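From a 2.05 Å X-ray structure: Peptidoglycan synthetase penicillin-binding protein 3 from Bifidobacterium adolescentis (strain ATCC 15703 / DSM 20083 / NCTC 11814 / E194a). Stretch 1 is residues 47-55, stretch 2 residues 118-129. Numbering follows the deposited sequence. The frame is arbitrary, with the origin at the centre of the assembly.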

# COMPACT_ATOMS: atom_id res chain seq x y z
N VAL A 47 -13.74 8.27 14.92
CA VAL A 47 -14.29 8.64 16.22
C VAL A 47 -15.81 8.69 16.11
O VAL A 47 -16.34 9.45 15.30
N GLU A 48 -16.50 7.88 16.91
CA GLU A 48 -17.96 7.92 16.90
C GLU A 48 -18.51 9.08 17.73
O GLU A 48 -18.67 8.96 18.93
N ARG A 49 -18.79 10.20 17.06
CA ARG A 49 -19.47 11.34 17.67
C ARG A 49 -20.57 11.78 16.71
O ARG A 49 -20.59 11.36 15.54
N TYR A 50 -21.48 12.62 17.19
CA TYR A 50 -22.66 12.99 16.40
C TYR A 50 -22.97 14.47 16.44
O TYR A 50 -22.72 15.15 17.44
N THR A 51 -23.50 14.99 15.35
CA THR A 51 -24.14 16.29 15.41
C THR A 51 -25.65 16.06 15.51
O THR A 51 -26.22 15.29 14.73
N ILE A 52 -26.29 16.69 16.49
CA ILE A 52 -27.73 16.55 16.67
C ILE A 52 -28.44 17.66 15.90
O ILE A 52 -28.18 18.85 16.13
N ILE A 53 -29.31 17.25 14.98
CA ILE A 53 -30.00 18.17 14.08
C ILE A 53 -31.48 18.23 14.40
O ILE A 53 -32.11 17.20 14.63
N GLY A 54 -32.05 19.43 14.40
CA GLY A 54 -33.50 19.59 14.47
C GLY A 54 -34.10 20.06 13.15
O GLY A 54 -33.44 20.72 12.34
N ASN A 55 -35.36 19.69 12.93
CA ASN A 55 -36.16 20.18 11.81
C ASN A 55 -37.22 21.14 12.34
O ASN A 55 -38.28 20.71 12.81
N VAL A 118 -28.75 23.12 13.43
CA VAL A 118 -27.87 22.39 14.34
C VAL A 118 -28.29 22.70 15.77
O VAL A 118 -28.45 23.87 16.12
N LEU A 119 -28.48 21.66 16.58
CA LEU A 119 -28.87 21.86 17.97
C LEU A 119 -27.67 21.69 18.88
O LEU A 119 -27.52 22.40 19.88
N LYS A 120 -26.82 20.73 18.55
CA LYS A 120 -25.59 20.50 19.31
C LYS A 120 -24.60 19.66 18.52
O LYS A 120 -24.97 18.68 17.88
N LYS A 121 -23.33 20.07 18.59
CA LYS A 121 -22.24 19.37 17.91
C LYS A 121 -21.53 18.45 18.88
O LYS A 121 -21.61 18.65 20.09
N ASP A 122 -20.84 17.44 18.34
CA ASP A 122 -19.91 16.63 19.12
C ASP A 122 -20.53 15.92 20.35
O ASP A 122 -19.94 15.88 21.43
N VAL A 123 -21.73 15.36 20.19
CA VAL A 123 -22.33 14.60 21.29
C VAL A 123 -21.94 13.12 21.21
O VAL A 123 -21.59 12.60 20.14
N THR A 124 -22.01 12.45 22.36
CA THR A 124 -21.60 11.05 22.47
C THR A 124 -22.67 10.08 21.98
O THR A 124 -23.85 10.44 21.90
N PRO A 125 -22.26 8.85 21.65
CA PRO A 125 -23.19 7.78 21.31
C PRO A 125 -24.25 7.58 22.39
O PRO A 125 -25.40 7.31 22.05
N ALA A 126 -23.88 7.70 23.67
CA ALA A 126 -24.83 7.52 24.76
C ALA A 126 -25.95 8.56 24.71
O ALA A 126 -27.13 8.25 24.90
N VAL A 127 -25.57 9.82 24.47
CA VAL A 127 -26.56 10.88 24.37
C VAL A 127 -27.46 10.65 23.15
O VAL A 127 -28.68 10.79 23.24
N LYS A 128 -26.84 10.29 22.02
CA LYS A 128 -27.59 9.95 20.80
C LYS A 128 -28.66 8.89 21.09
O LYS A 128 -29.81 9.03 20.68
N ARG A 129 -28.29 7.85 21.82
CA ARG A 129 -29.27 6.83 22.22
C ARG A 129 -30.37 7.39 23.11
O ARG A 129 -31.55 7.06 22.94

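Two antiparallel strands set the frame, and their register shifts by one residue at two bulges, between Tyr-50 and Ile-52 and between Ile-52 and Ile-53. Tyr-50 pairs with Val-123 through Tyr-50 N to Val-123 O (3.0 Å) and Val-123 N to Tyr-50 O (2.9 Å). Farther along, Ile-52 N reaches Lys-120 O at 2.8 Å, while Ile-52 O accepts from Leu-119 N at 2.9 Å and only weakly from Lys-120 N at 3.4 Å.

On the face shared by Tyr-50, Ile-52, Lys-120 and Val-123, Ile-52 (m, m) places CG1 3.6 Å from Val-123 CG2. Val-123 CG2, set by a chi1 of -41°, also lies 3.9 Å from Tyr-50 CB. Tyr-50 adopts m with chi2 near -86°, which sets its ring against Pro-125 and Lys-128 of the helix: Lys-128 CD sits over one face, 3.5 Å from the ring centroid, in a CH-pi contact, and Pro-125 CG lies 4.2 Å from Tyr-50 CE2. The t, t, t course of Lys-128 carries its aliphatic chain across the ring before chi4 turns to m. Glu-48, extended through t, t, receives the phenol: Tyr-50 OH donates to Glu-48 OE2 at 2.6 Å, and Glu-48 CD comes within 3.4 Å of Pro-125 CG. All-t Lys-120 instead leads its amine away, to a partner elsewhere in the structure.

The other face carries Ile-53 (m, m), whose CD1 meets Val-118 CG2 at 3.9 Å. Leu-119 (m, t) points toward stretch 1, its CD1 3.6 Å from Gly-54 N; a CB on Gly-54 would clash with that methyl.

Arg-49 folds through m, m, m, bringing NE 3.1 Å from Asp-122 OD1 in a salt bridge whose hydrogen bond is weak. Asp-122 starts away, but its t rotamer returns the carboxylate. Thr-124 (p) turns its OG1 to cap the helix, accepting from Val-127 N at 3.2 Å.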

# COMPACT_ATOMS: atom_id res chain seq x y z
CB VAL A 47 -13.81 10.05 16.63
CG1 VAL A 47 -14.19 10.35 18.08
CG2 VAL A 47 -12.30 10.18 16.43
CB GLU A 48 -18.57 6.59 17.37
CG GLU A 48 -20.08 6.53 17.12
CD GLU A 48 -20.78 5.40 17.86
OE1 GLU A 48 -20.08 4.55 18.45
OE2 GLU A 48 -22.03 5.36 17.87
CB ARG A 49 -18.51 12.51 17.90
CG ARG A 49 -17.22 12.14 18.62
CD ARG A 49 -17.47 11.66 20.04
NE ARG A 49 -17.73 12.78 20.94
CZ ARG A 49 -17.39 12.79 22.23
NH1 ARG A 49 -16.77 11.75 22.77
NH2 ARG A 49 -17.66 13.86 22.97
CB TYR A 50 -23.88 12.21 16.89
CG TYR A 50 -23.75 10.73 16.69
CD1 TYR A 50 -24.11 10.16 15.48
CD2 TYR A 50 -23.27 9.91 17.69
CE1 TYR A 50 -24.00 8.80 15.27
CE2 TYR A 50 -23.15 8.53 17.49
CZ TYR A 50 -23.52 7.99 16.27
OH TYR A 50 -23.42 6.62 16.03
CB THR A 51 -23.80 17.16 14.18
OG1 THR A 51 -22.38 17.29 14.08
CG2 THR A 51 -24.40 18.54 14.34
CB ILE A 52 -28.14 16.58 18.15
CG1 ILE A 52 -27.46 15.43 18.92
CG2 ILE A 52 -29.69 16.49 18.31
CD1 ILE A 52 -27.68 14.05 18.28
CB ILE A 53 -29.84 17.71 12.60
CG1 ILE A 53 -28.35 17.58 12.22
CG2 ILE A 53 -30.58 18.66 11.65
CD1 ILE A 53 -27.55 18.89 12.35
CB ASN A 55 -36.81 18.99 11.09
CG ASN A 55 -37.64 19.40 9.87
OD1 ASN A 55 -38.23 20.48 9.83
ND2 ASN A 55 -37.70 18.52 8.87
CB VAL A 118 -26.39 22.77 14.17
CG1 VAL A 118 -25.55 22.08 15.24
CG2 VAL A 118 -25.91 22.38 12.79
CB LEU A 119 -29.97 20.89 18.38
CG LEU A 119 -31.28 21.03 17.60
CD1 LEU A 119 -32.22 19.88 17.97
CD2 LEU A 119 -31.92 22.38 17.87
CB LYS A 120 -25.89 19.82 20.65
CG LYS A 120 -24.72 19.89 21.61
CD LYS A 120 -25.07 19.33 22.97
CE LYS A 120 -23.85 19.41 23.90
NZ LYS A 120 -24.15 18.90 25.26
CB LYS A 121 -21.21 20.38 17.38
CG LYS A 121 -21.77 21.40 16.40
CD LYS A 121 -20.66 22.27 15.84
CE LYS A 121 -21.22 23.43 15.03
NZ LYS A 121 -20.12 24.27 14.47
CB ASP A 122 -18.73 17.53 19.55
CG ASP A 122 -17.62 16.75 20.22
OD1 ASP A 122 -17.30 15.65 19.75
OD2 ASP A 122 -17.09 17.25 21.23
CB VAL A 123 -23.89 14.75 21.35
CG1 VAL A 123 -24.31 16.20 21.06
CG2 VAL A 123 -24.54 13.81 20.38
CB THR A 124 -21.32 10.69 23.93
OG1 THR A 124 -22.52 10.87 24.69
CG2 THR A 124 -20.21 11.59 24.49
CB PRO A 125 -22.28 6.55 21.22
CG PRO A 125 -20.95 7.10 20.80
CD PRO A 125 -20.84 8.45 21.44
CB ALA A 126 -24.10 7.57 26.11
CB VAL A 127 -25.89 12.27 24.32
CG1 VAL A 127 -26.92 13.35 24.02
CG2 VAL A 127 -25.16 12.58 25.65
CB LYS A 128 -26.66 9.44 19.68
CG LYS A 128 -27.44 8.63 18.60
CD LYS A 128 -26.53 7.85 17.70
CE LYS A 128 -27.30 6.78 16.92
NZ LYS A 128 -27.45 5.54 17.73
CB ARG A 129 -28.57 5.64 22.90
CG ARG A 129 -27.75 4.79 21.93
CD ARG A 129 -27.21 3.53 22.59
NE ARG A 129 -26.13 3.84 23.53
CZ ARG A 129 -24.84 3.87 23.21
NH1 ARG A 129 -24.47 3.60 21.96
NH2 ARG A 129 -23.93 4.17 24.12